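Local structure of transketolase (3M6L) at residues 444-449 / 616-621; 418-423 / 454-459; 340-345 / 499-504. The protein is a transketolase, a two-subunit enzyme of the thiamine diphosphate-dependent family whose active sites lie between the subunits. All coordinates share one frame; numbering follows the deposited sequence.

Contact 1: 444-449 / 616-621; sequences HDSIGV and DVFERF. With R5P (ribose-5-phosphate), chain F.
Ile447 meets Val617, Phe618 and Phe621 in a buried apolar contact between a loop of the pyrimidine-binding domain and a helix of the C-terminal domain. The loop follows strand 439-443 and turns into a short 3-10 segment, 447-449. The helix, 614-620, is short, and the contact takes in most of it and the residue after it. Ile447 makes most of the contact from the loop side. Its CB rests on Val617 CG1 at 3.7 Å. Its CD1 reaches further, between the two phenylalanines, 3.8 Å from Phe618 CD1 and 3.8 Å from Phe621 CD2. CG1 lies between the backbone N and the carbonyl carbon (chi1 53°), and the chain then runs out extended, which carries CD1 to both rings.

The far end of the Phe618 ring reaches past Ile447 to the backbone. Phe618 CE2 lies 3.4 Å from Gly448 CA, a close approach made where the loop has no side chain. Phe618 CZ also comes within 3.8 Å of Ser446 OG. That hydroxyl oxygen accepts a hydrogen bond from Gly448 N at 2.8 Å, which holds the turn that presents Ile447. Val449 N bonds back to Ser446 O and tightens the same turn.

At the start of the loop, straight after strand 439-443, His444 meets the ligand. Its NE2 donates to R5P O2P at 2.7 Å, with an N-H...O angle of 162°, and the phosphate oxygen sits at the ring edge. Asp445 forms a salt bridge with Arg475. One short loop thus joins an interdomain apolar seam to a phosphate-binding site, and its turn at Ser446 is an ST turn.

Contact 2: 418-423 / 454-459; sequences FIFSEY and PTHQPI. With TPP (thiamine diphosphate), chain C; R5P (ribose-5-phosphate), chain F.
The aminopyrimidine pocket of thiamine diphosphate is lined here by Phe420, which meets His456 edge to face. The edge of the Phe420 ring points at the face of the imidazole, with the ring planes at 85° and the centroids 5.2 Å apart. Phe420 CZ is the leading atom, 3.8 Å from His456 CE1. One face of the phenyl ring is covered by Ile419 CG2, over its centre. The opposite face receives the cofactor pyrimidine, and Phe420 CE2 comes within 3.2 Å of TPP C4'. The ring is therefore held between its own neighbour and the cofactor. Tyr423 adds a second aromatic face, on which the methyl carbon CM2 of the pyrimidine rests.

This is the aromatic side of a cofactor site shared between subunits, as in other thiamine diphosphate enzymes. The second subunit supplies His259, Asn185 and Gly117 among the hydrogen-bonding partners of TPP. It also bonds to Tyr423 OH, through Leu119 O and Gln121 NE2.

The edge of the His456 ring meets ribose-5-phosphate: His456 CE1 lies 3.0 Å from R5P O1, which is near the ring plane.

Behind the rings the two segments pack closely. Ile419 CG1, anti to the backbone N (chi1 -174°), points to Thr455 O at 3.3 Å. Pro458 sits against the start of the other segment, with its CB 3.8 Å from Phe418 CD2. A water accepts from Ile419 N at 3.0 Å and donates weakly to His456 O. Phe418 O takes two bonds, from Ser421 N and Ser421 OG.

Contact 3: 340-345 / 499-504; sequences DLATRD and VLSRQK. With R5P (ribose-5-phosphate), chain F.
Thr343 and Ser501 are joined by a reciprocal pair of bonds, each backbone N-H to the other's side-chain oxygen. Ser501 N donates to Thr343 OG1 at 2.8 Å, nearly straight at 169°. Thr343 N donates to Ser501 OG at 3.0 Å. Both oxygens lie between their own backbone N and carbonyl carbon, a position that brings each hydroxyl to the N-H of the other segment. Each hydroxyl has a further acceptor. Ser501 OG donates to Gln503 O, and Thr343 OG1 donates to a water that in turn donates to Val499 O. Next along, Arg344 N donates to Ser501 O in the carbonyl plane.

The two arginines then run side by side, pointing the same way, to the phosphate. Arg502 grips it with two N-H groups, NE to R5P O2P at 2.6 Å and NH1 to R5P O3P at 2.8 Å. Arg344 NH1 donates to R5P O1P at 3.1 Å and also bonds to Ser371 O. A weak bond from Arg344 NE to Arg502 O ties the first arginine to the backbone of the second. Arg502 CG lies over one face of the Arg344 guanidinium. Both guanidinium groups bind the one phosphate, whose negative charge probably favours their closeness.

Van der Waals packing surrounds this polar centre. Ala342 CB sits against Gln503 O at 3.3 Å, and the Lys504 chain runs beside Asp340. Leu500 CD2 packs on Thr343 O at 3.7 Å. The Leu500 side chain also touches Ile441 and Thr443 of strand 439-443. Ala342 is the N-cap of helix 343-357, and this helix start packs on the loop leaving strand 496-499.

In the fold
The three contacts gather around one ribose-5-phosphate, with centres about 13 Å (contacts 1 and 2), about 14 Å (1 and 3) and about 17 Å (2 and 3) apart. Five of the six segments belong to the pyrimidine-binding domain; only 616-621 comes from the C-terminal domain. Along the chain the order is 340-345, 418-423, 444-449, 454-459, 499-504, 616-621. Segments 418-423, 444-449 and 499-504 follow or end parallel strands 411-417, 439-443 and 496-499, which are adjacent in one sheet. Their C-terminal ends thus bring cofactor pocket and phosphate site together. Asp445 and Pro458 join contacts 1 and 2, while Asp445 also packs on Val499 of contact 3.

Contact 1: 444-449 / 616-621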
loop_
_atom_site.group_PDB
_atom_site.type_symbol
_atom_site.label_atom_id
_atom_site.label_comp_id
_atom_site.label_asym_id
_atom_site.label_seq_id
_atom_site.Cartn_x
_atom_site.Cartn_y
_atom_site.Cartn_z
ATOM N N HIS A 444 -1.087 17.463 -4.830
ATOM C CA HIS A 444 -0.431 17.791 -3.565
ATOM C C HIS A 444 0.900 17.104 -3.469
ATOM O O HIS A 444 1.186 16.342 -2.550
ATOM C CB HIS A 444 -1.347 17.420 -2.415
ATOM C CG HIS A 444 -2.572 18.283 -2.336
ATOM N ND1 HIS A 444 -3.533 18.284 -3.324
ATOM C CD2 HIS A 444 -3.062 19.016 -1.307
ATOM C CE1 HIS A 444 -4.483 19.148 -2.967
ATOM N NE2 HIS A 444 -4.261 19.548 -1.721
ATOM N N ASP A 445 1.677 17.398 -4.451
ATOM C CA ASP A 445 2.884 16.629 -4.743
ATOM C C ASP A 445 4.133 16.871 -3.869
ATOM O O ASP A 445 5.122 16.065 -4.076
ATOM C CB ASP A 445 3.344 16.784 -6.229
ATOM C CG ASP A 445 3.887 18.160 -6.573
ATOM O OD1 ASP A 445 3.477 19.179 -5.960
ATOM O OD2 ASP A 445 4.828 18.223 -7.400
ATOM N N SER A 446 4.138 17.824 -2.942
ATOM C CA SER A 446 5.422 18.141 -2.287
ATOM C C SER A 446 5.236 18.789 -0.979
ATOM O O SER A 446 4.111 18.926 -0.519
ATOM C CB SER A 446 6.243 19.068 -3.201
ATOM O OG SER A 446 5.791 20.391 -3.048
ATOM N N ILE A 447 6.344 19.081 -0.303
ATOM C CA ILE A 447 6.323 20.000 0.833
ATOM C C ILE A 447 5.522 21.304 0.657
ATOM O O ILE A 447 5.082 21.832 1.631
ATOM C CB ILE A 447 7.803 20.287 1.331
ATOM C CG1 ILE A 447 8.676 20.744 0.194
ATOM C CG2 ILE A 447 8.361 19.088 2.052
ATOM C CD1 ILE A 447 9.932 21.470 0.727
ATOM N N GLY A 448 5.266 21.682 -0.602
ATOM C CA GLY A 448 4.381 22.791 -0.943
ATOM C C GLY A 448 2.975 22.683 -0.387
ATOM O O GLY A 448 2.254 23.671 -0.308
ATOM N N VAL A 449 2.568 21.474 -0.035
ATOM C CA VAL A 449 1.346 21.209 0.774
ATOM C C VAL A 449 1.269 22.095 2.027
ATOM O O VAL A 449 0.211 22.633 2.351
ATOM C CB VAL A 449 1.300 19.698 1.124
ATOM C CG1 VAL A 449 0.357 19.410 2.374
ATOM C CG2 VAL A 449 0.933 18.816 -0.166
ATOM N N ASP A 616 7.264 29.188 4.231
ATOM C CA ASP A 616 8.146 28.942 5.375
ATOM C C ASP A 616 8.832 27.575 5.206
ATOM O O ASP A 616 10.071 27.411 5.450
ATOM C CB ASP A 616 7.387 28.988 6.704
ATOM C CG ASP A 616 6.898 30.383 7.036
ATOM O OD1 ASP A 616 7.396 31.326 6.329
ATOM O OD2 ASP A 616 6.112 30.504 7.993
ATOM N N VAL A 617 8.069 26.570 4.689
ATOM C CA VAL A 617 8.613 25.181 4.538
ATOM C C VAL A 617 9.598 25.106 3.368
ATOM O O VAL A 617 10.684 24.579 3.473
ATOM C CB VAL A 617 7.487 24.160 4.358
ATOM C CG1 VAL A 617 8.125 22.690 4.189
ATOM C CG2 VAL A 617 6.617 24.194 5.540
ATOM N N PHE A 618 9.262 25.682 2.225
ATOM C CA PHE A 618 10.248 25.701 1.146
ATOM C C PHE A 618 11.552 26.410 1.549
ATOM O O PHE A 618 12.638 25.947 1.142
ATOM C CB PHE A 618 9.667 26.424 -0.101
ATOM C CG PHE A 618 8.843 25.527 -1.006
ATOM C CD1 PHE A 618 9.388 24.367 -1.611
ATOM C CD2 PHE A 618 7.507 25.822 -1.221
ATOM C CE1 PHE A 618 8.628 23.530 -2.504
ATOM C CE2 PHE A 618 6.721 25.013 -2.100
ATOM C CZ PHE A 618 7.280 23.887 -2.708
ATOM N N GLU A 619 11.462 27.531 2.274
ATOM C CA GLU A 619 12.678 28.249 2.771
ATOM C C GLU A 619 13.488 27.327 3.718
ATOM O O GLU A 619 14.697 27.206 3.550
ATOM C CB GLU A 619 12.271 29.577 3.433
ATOM C CG GLU A 619 13.447 30.481 3.823
ATOM C CD GLU A 619 14.294 30.931 2.592
ATOM O OE1 GLU A 619 13.749 31.284 1.502
ATOM O OE2 GLU A 619 15.547 30.914 2.715
ATOM N N ARG A 620 12.817 26.628 4.622
ATOM C CA ARG A 620 13.509 25.737 5.515
ATOM C C ARG A 620 14.327 24.710 4.782
ATOM O O ARG A 620 15.409 24.393 5.188
ATOM C CB ARG A 620 12.533 25.075 6.503
ATOM C CG ARG A 620 12.927 23.669 6.923
ATOM C CD ARG A 620 13.898 23.629 8.058
ATOM N NE ARG A 620 14.126 22.234 8.461
ATOM C CZ ARG A 620 14.949 21.387 7.883
ATOM N NH1 ARG A 620 15.725 21.719 6.881
ATOM N NH2 ARG A 620 15.002 20.186 8.326
ATOM N N PHE A 621 13.746 24.188 3.705
ATOM C CA PHE A 621 14.356 23.110 2.936
ATOM C C PHE A 621 15.271 23.566 1.815
ATOM O O PHE A 621 15.862 22.802 1.077
ATOM C CB PHE A 621 13.300 22.088 2.448
ATOM C CG PHE A 621 12.783 21.212 3.539
ATOM C CD1 PHE A 621 13.600 20.211 4.049
ATOM C CD2 PHE A 621 11.606 21.459 4.167
ATOM C CE1 PHE A 621 13.195 19.502 5.131
ATOM C CE2 PHE A 621 11.183 20.711 5.201
ATOM C CZ PHE A 621 11.973 19.709 5.670
HETATM C C1 R5P F . -6.309 15.525 4.893
HETATM O O1 R5P F . -6.304 15.004 6.264
HETATM C C2 R5P F . -7.086 16.846 4.787
HETATM O O2 R5P F . -8.516 16.681 4.706
HETATM C C3 R5P F . -6.597 17.914 3.771
HETATM O O3 R5P F . -6.161 18.848 4.751
HETATM C C4 R5P F . -7.538 18.834 2.928
HETATM O O4 R5P F . -8.671 18.075 2.460
HETATM C C5 R5P F . -6.813 19.675 1.806
HETATM O O5 R5P F . -7.457 20.945 1.386
HETATM P P R5P F . -6.943 21.799 0.066
HETATM O O1P R5P F . -7.831 21.470 -1.259
HETATM O O2P R5P F . -5.406 21.297 -0.055
HETATM O O3P R5P F . -6.864 23.285 0.225
#

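Contact 2: 418-423 / 454-459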
loop_
_atom_site.group_PDB
_atom_site.type_symbol
_atom_site.label_atom_id
_atom_site.label_comp_id
_atom_site.label_asym_id
_atom_site.label_seq_id
_atom_site.Cartn_x
_atom_site.Cartn_y
_atom_site.Cartn_z
ATOM N N PHE A 418 -0.906 12.615 -3.723
ATOM C CA PHE A 418 0.272 11.785 -4.079
ATOM C C PHE A 418 0.771 10.936 -2.891
ATOM O O PHE A 418 1.222 9.816 -3.067
ATOM C CB PHE A 418 1.387 12.688 -4.619
ATOM C CG PHE A 418 2.535 12.043 -5.308
ATOM C CD1 PHE A 418 2.428 10.804 -6.022
ATOM C CD2 PHE A 418 3.793 12.677 -5.303
ATOM C CE1 PHE A 418 3.522 10.272 -6.655
ATOM C CE2 PHE A 418 4.802 12.143 -5.991
ATOM C CZ PHE A 418 4.695 10.948 -6.655
ATOM N N ILE A 419 0.710 11.490 -1.685
ATOM C CA ILE A 419 1.199 10.719 -0.497
ATOM C C ILE A 419 0.406 9.449 -0.369
ATOM O O ILE A 419 0.895 8.373 -0.012
ATOM C CB ILE A 419 1.179 11.586 0.819
ATOM C CG1 ILE A 419 1.824 10.784 1.979
ATOM C CG2 ILE A 419 -0.214 11.926 1.141
ATOM C CD1 ILE A 419 3.218 10.257 1.684
ATOM N N PHE A 420 -0.874 9.497 -0.699
ATOM C CA PHE A 420 -1.718 8.285 -0.539
ATOM C C PHE A 420 -1.747 7.359 -1.759
ATOM O O PHE A 420 -2.436 6.335 -1.797
ATOM C CB PHE A 420 -3.117 8.673 0.001
ATOM C CG PHE A 420 -3.081 9.532 1.284
ATOM C CD1 PHE A 420 -2.297 9.191 2.337
ATOM C CD2 PHE A 420 -3.770 10.702 1.362
ATOM C CE1 PHE A 420 -2.236 9.972 3.512
ATOM C CE2 PHE A 420 -3.723 11.466 2.502
ATOM C CZ PHE A 420 -2.912 11.134 3.519
ATOM N N SER A 421 -0.893 7.650 -2.727
ATOM C CA SER A 421 -0.548 6.708 -3.762
ATOM C C SER A 421 -0.044 5.420 -3.107
ATOM O O SER A 421 -0.230 4.325 -3.680
ATOM C CB SER A 421 0.402 7.215 -4.801
ATOM O OG SER A 421 1.685 7.389 -4.232
ATOM N N GLU A 422 0.608 5.542 -1.950
ATOM C CA GLU A 422 1.141 4.376 -1.251
ATOM C C GLU A 422 0.035 3.400 -0.911
ATOM O O GLU A 422 0.377 2.216 -0.776
ATOM C CB GLU A 422 1.987 4.775 -0.057
ATOM C CG GLU A 422 3.191 5.600 -0.526
ATOM C CD GLU A 422 4.281 5.658 0.451
ATOM O OE1 GLU A 422 4.028 5.651 1.702
ATOM O OE2 GLU A 422 5.448 5.779 -0.021
ATOM N N TYR A 423 -1.190 3.834 -0.647
ATOM C CA TYR A 423 -2.310 2.965 -0.328
ATOM C C TYR A 423 -2.771 2.149 -1.568
ATOM O O TYR A 423 -3.333 1.081 -1.342
ATOM C CB TYR A 423 -3.466 3.725 0.246
ATOM C CG TYR A 423 -3.446 4.069 1.686
ATOM C CD1 TYR A 423 -2.511 4.953 2.244
ATOM C CD2 TYR A 423 -4.379 3.522 2.603
ATOM C CE1 TYR A 423 -2.501 5.338 3.537
ATOM C CE2 TYR A 423 -4.386 3.903 3.923
ATOM C CZ TYR A 423 -3.425 4.744 4.441
ATOM O OH TYR A 423 -3.508 5.130 5.749
ATOM N N PRO A 454 4.125 16.557 7.702
ATOM C CA PRO A 454 4.916 15.526 7.004
ATOM C C PRO A 454 4.226 14.244 6.628
ATOM O O PRO A 454 4.687 13.579 5.704
ATOM C CB PRO A 454 6.098 15.250 8.004
ATOM C CG PRO A 454 5.753 15.800 9.279
ATOM C CD PRO A 454 4.754 16.975 8.948
ATOM N N THR A 455 3.189 13.828 7.386
ATOM C CA THR A 455 2.391 12.728 6.910
ATOM C C THR A 455 1.712 12.997 5.615
ATOM O O THR A 455 1.315 12.028 4.948
ATOM C CB THR A 455 1.296 12.328 7.920
ATOM O OG1 THR A 455 0.420 13.455 8.151
ATOM C CG2 THR A 455 1.855 11.880 9.227
ATOM N N HIS A 456 1.551 14.268 5.182
ATOM C CA HIS A 456 0.910 14.640 3.944
ATOM C C HIS A 456 1.865 15.205 2.899
ATOM O O HIS A 456 1.358 15.694 1.881
ATOM C CB HIS A 456 -0.205 15.657 4.228
ATOM C CG HIS A 456 -1.374 15.016 4.935
ATOM N ND1 HIS A 456 -2.695 15.156 4.538
ATOM C CD2 HIS A 456 -1.381 14.224 6.009
ATOM C CE1 HIS A 456 -3.447 14.433 5.372
ATOM N NE2 HIS A 456 -2.669 13.886 6.270
ATOM N N GLN A 457 3.173 15.146 3.105
ATOM C CA GLN A 457 4.136 15.748 2.172
ATOM C C GLN A 457 4.911 14.635 1.574
ATOM O O GLN A 457 5.759 13.981 2.230
ATOM C CB GLN A 457 5.023 16.823 2.914
ATOM C CG GLN A 457 4.249 18.059 3.343
ATOM C CD GLN A 457 4.968 18.869 4.357
ATOM O OE1 GLN A 457 6.025 18.453 4.832
ATOM N NE2 GLN A 457 4.458 20.047 4.716
ATOM N N PRO A 458 4.713 14.407 0.276
ATOM C CA PRO A 458 5.497 13.380 -0.432
ATOM C C PRO A 458 6.990 13.740 -0.377
ATOM O O PRO A 458 7.343 14.925 -0.306
ATOM C CB PRO A 458 5.002 13.470 -1.836
ATOM C CG PRO A 458 3.607 13.951 -1.743
ATOM C CD PRO A 458 3.655 14.983 -0.598
ATOM N N ILE A 459 7.786 12.680 -0.303
ATOM C CA ILE A 459 9.242 12.736 -0.348
ATOM C C ILE A 459 9.779 11.662 -1.278
ATOM O O ILE A 459 10.555 11.964 -2.147
ATOM C CB ILE A 459 9.912 12.550 1.090
ATOM C CG1 ILE A 459 9.406 13.587 2.079
ATOM C CG2 ILE A 459 11.452 12.674 0.951
ATOM C CD1 ILE A 459 9.845 15.070 1.785
HETATM N "N1'" TPP C . -6.695 8.990 2.407
HETATM C "C2'" TPP C . -6.029 8.727 3.530
HETATM C CM2 TPP C . -5.442 7.335 3.671
HETATM N "N3'" TPP C . -5.792 9.569 4.560
HETATM C "C4'" TPP C . -6.196 10.838 4.458
HETATM N "N4'" TPP C . -5.901 11.646 5.451
HETATM C "C5'" TPP C . -6.998 11.230 3.250
HETATM C "C6'" TPP C . -7.196 10.261 2.267
HETATM C "C7'" TPP C . -7.582 12.686 3.098
HETATM N N3 TPP C . -8.754 12.884 4.098
HETATM C C2 TPP C . -8.773 13.445 5.370
HETATM S S1 TPP C . -10.250 13.374 6.348
HETATM C C5 TPP C . -11.001 12.647 4.938
HETATM C C4 TPP C . -10.015 12.441 3.864
HETATM C CM4 TPP C . -10.459 11.738 2.642
HETATM C C6 TPP C . -12.447 12.227 4.829
HETATM C C7 TPP C . -13.458 12.867 5.767
HETATM O O7 TPP C . -13.318 11.974 6.797
HETATM P PA TPP C . -14.079 11.804 8.116
HETATM O O1A TPP C . -13.364 10.675 8.720
HETATM O O2A TPP C . -15.521 11.560 7.734
HETATM O O3A TPP C . -13.894 13.194 8.813
HETATM P PB TPP C . -14.821 14.425 9.281
HETATM O O1B TPP C . -14.182 14.902 10.521
HETATM O O2B TPP C . -16.258 13.997 9.389
HETATM O O3B TPP C . -14.840 15.432 8.178
HETATM C C1 R5P F . -6.309 15.525 4.893
HETATM O O1 R5P F . -6.304 15.004 6.264
HETATM C C2 R5P F . -7.086 16.846 4.787
HETATM O O2 R5P F . -8.516 16.681 4.706
HETATM C C3 R5P F . -6.597 17.914 3.771
HETATM O O3 R5P F . -6.161 18.848 4.751
HETATM C C4 R5P F . -7.538 18.834 2.928
HETATM O O4 R5P F . -8.671 18.075 2.460
HETATM C C5 R5P F . -6.813 19.675 1.806
HETATM O O5 R5P F . -7.457 20.945 1.386
HETATM P P R5P F . -6.943 21.799 0.066
HETATM O O1P R5P F . -7.831 21.470 -1.259
HETATM O O2P R5P F . -5.406 21.297 -0.055
HETATM O O3P R5P F . -6.864 23.285 0.225
HETATM O O HOH W 1 0.247 14.385 -1.071
#

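Contact 3: 340-345 / 499-504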
loop_
_atom_site.group_PDB
_atom_site.type_symbol
_atom_site.label_atom_id
_atom_site.label_comp_id
_atom_site.label_asym_id
_atom_site.label_seq_id
_atom_site.Cartn_x
_atom_site.Cartn_y
_atom_site.Cartn_z
ATOM N N ASP A 340 -0.681 31.419 -15.163
ATOM C CA ASP A 340 -0.167 30.912 -13.913
ATOM C C ASP A 340 -1.255 30.111 -13.209
ATOM O O ASP A 340 -2.274 30.644 -12.878
ATOM C CB ASP A 340 0.262 32.059 -13.024
ATOM C CG ASP A 340 1.457 32.838 -13.571
ATOM O OD1 ASP A 340 2.068 32.513 -14.553
ATOM O OD2 ASP A 340 1.729 33.861 -12.963
ATOM N N LEU A 341 -1.038 28.825 -12.990
ATOM C CA LEU A 341 -2.035 28.028 -12.395
ATOM C C LEU A 341 -1.382 26.935 -11.548
ATOM O O LEU A 341 -0.275 26.632 -11.791
ATOM C CB LEU A 341 -2.928 27.342 -13.383
ATOM C CG LEU A 341 -2.268 26.809 -14.618
ATOM C CD1 LEU A 341 -1.544 25.376 -14.433
ATOM C CD2 LEU A 341 -3.483 26.858 -15.691
ATOM N N ALA A 342 -2.103 26.463 -10.574
ATOM C CA ALA A 342 -1.682 25.172 -9.901
ATOM C C ALA A 342 -1.943 24.095 -10.952
ATOM O O ALA A 342 -2.984 24.055 -11.605
ATOM C CB ALA A 342 -2.460 24.883 -8.628
ATOM N N THR A 343 -1.084 23.068 -11.020
ATOM C CA THR A 343 -1.305 22.078 -12.044
ATOM C C THR A 343 -2.433 21.096 -11.665
ATOM O O THR A 343 -2.954 20.384 -12.558
ATOM C CB THR A 343 -0.017 21.327 -12.434
ATOM O OG1 THR A 343 0.583 20.823 -11.226
ATOM C CG2 THR A 343 0.948 22.193 -13.247
ATOM N N ARG A 344 -2.906 21.134 -10.444
ATOM C CA ARG A 344 -4.115 20.392 -10.160
ATOM C C ARG A 344 -5.293 21.023 -10.889
ATOM O O ARG A 344 -6.193 20.378 -11.226
ATOM C CB ARG A 344 -4.452 20.294 -8.658
ATOM C CG ARG A 344 -4.625 21.586 -7.897
ATOM C CD ARG A 344 -5.195 21.363 -6.514
ATOM N NE ARG A 344 -5.178 22.572 -5.711
ATOM C CZ ARG A 344 -5.799 22.746 -4.578
ATOM N NH1 ARG A 344 -6.578 21.828 -4.088
ATOM N NH2 ARG A 344 -5.660 23.907 -3.966
ATOM N N ASP A 345 -5.239 22.334 -11.038
ATOM C CA ASP A 345 -6.325 23.067 -11.721
ATOM C C ASP A 345 -6.253 22.977 -13.247
ATOM O O ASP A 345 -7.290 22.708 -13.925
ATOM C CB ASP A 345 -6.300 24.562 -11.339
ATOM C CG ASP A 345 -6.679 24.822 -9.883
ATOM O OD1 ASP A 345 -7.510 24.114 -9.291
ATOM O OD2 ASP A 345 -6.111 25.762 -9.278
ATOM N N VAL A 499 1.571 13.939 -11.619
ATOM C CA VAL A 499 2.014 14.431 -10.339
ATOM C C VAL A 499 1.902 15.913 -10.338
ATOM O O VAL A 499 2.616 16.595 -11.096
ATOM C CB VAL A 499 3.461 14.025 -10.004
ATOM C CG1 VAL A 499 3.975 14.654 -8.682
ATOM C CG2 VAL A 499 3.452 12.499 -10.013
ATOM N N LEU A 500 0.947 16.442 -9.540
ATOM C CA LEU A 500 0.411 17.835 -9.747
ATOM C C LEU A 500 0.504 18.623 -8.439
ATOM O O LEU A 500 0.332 18.075 -7.343
ATOM C CB LEU A 500 -1.066 17.733 -10.189
ATOM C CG LEU A 500 -1.284 16.881 -11.393
ATOM C CD1 LEU A 500 -2.736 16.326 -11.588
ATOM C CD2 LEU A 500 -0.732 17.474 -12.650
ATOM N N SER A 501 0.598 19.962 -8.547
ATOM C CA SER A 501 0.755 20.808 -7.402
ATOM C C SER A 501 -0.546 21.254 -6.776
ATOM O O SER A 501 -1.585 21.415 -7.526
ATOM C CB SER A 501 1.562 22.058 -7.752
ATOM O OG SER A 501 0.749 22.908 -8.590
ATOM N N ARG A 502 -0.490 21.517 -5.481
ATOM C CA ARG A 502 -1.550 22.241 -4.755
ATOM C C ARG A 502 -1.483 23.705 -5.104
ATOM O O ARG A 502 -2.482 24.364 -5.266
ATOM C CB ARG A 502 -1.364 22.064 -3.249
ATOM C CG ARG A 502 -2.460 22.647 -2.389
ATOM C CD ARG A 502 -2.241 22.444 -0.853
ATOM N NE ARG A 502 -3.387 22.918 -0.084
ATOM C CZ ARG A 502 -3.401 24.016 0.670
ATOM N NH1 ARG A 502 -4.529 24.340 1.321
ATOM N NH2 ARG A 502 -2.300 24.787 0.813
ATOM N N GLN A 503 -0.264 24.235 -5.115
ATOM C CA GLN A 503 0.005 25.635 -5.179
ATOM C C GLN A 503 0.194 26.154 -6.595
ATOM O O GLN A 503 0.595 25.418 -7.505
ATOM C CB GLN A 503 1.250 25.985 -4.285
ATOM C CG GLN A 503 2.589 25.763 -4.904
ATOM C CD GLN A 503 3.046 24.263 -4.795
ATOM O OE1 GLN A 503 2.265 23.388 -4.370
ATOM N NE2 GLN A 503 4.337 24.034 -5.056
ATOM N N LYS A 504 -0.049 27.478 -6.819
ATOM C CA LYS A 504 0.138 28.055 -8.098
ATOM C C LYS A 504 1.571 28.034 -8.583
ATOM O O LYS A 504 2.473 28.372 -7.782
ATOM C CB LYS A 504 -0.373 29.532 -8.106
ATOM C CG LYS A 504 -0.490 30.202 -9.420
ATOM C CD LYS A 504 -1.252 31.558 -9.274
ATOM C CE LYS A 504 -2.791 31.333 -9.044
ATOM N NZ LYS A 504 -3.667 32.589 -9.216
HETATM C C1 R5P F . -6.309 15.525 4.893
HETATM O O1 R5P F . -6.304 15.004 6.264
HETATM C C2 R5P F . -7.086 16.846 4.787
HETATM O O2 R5P F . -8.516 16.681 4.706
HETATM C C3 R5P F . -6.597 17.914 3.771
HETATM O O3 R5P F . -6.161 18.848 4.751
HETATM C C4 R5P F . -7.538 18.834 2.928
HETATM O O4 R5P F . -8.671 18.075 2.460
HETATM C C5 R5P F . -6.813 19.675 1.806
HETATM O O5 R5P F . -7.457 20.945 1.386
HETATM P P R5P F . -6.943 21.799 0.066
HETATM O O1P R5P F . -7.831 21.470 -1.259
HETATM O O2P R5P F . -5.406 21.297 -0.055
HETATM O O3P R5P F . -6.864 23.285 0.225
HETATM O O HOH W 2 3.054 19.411 -11.306
#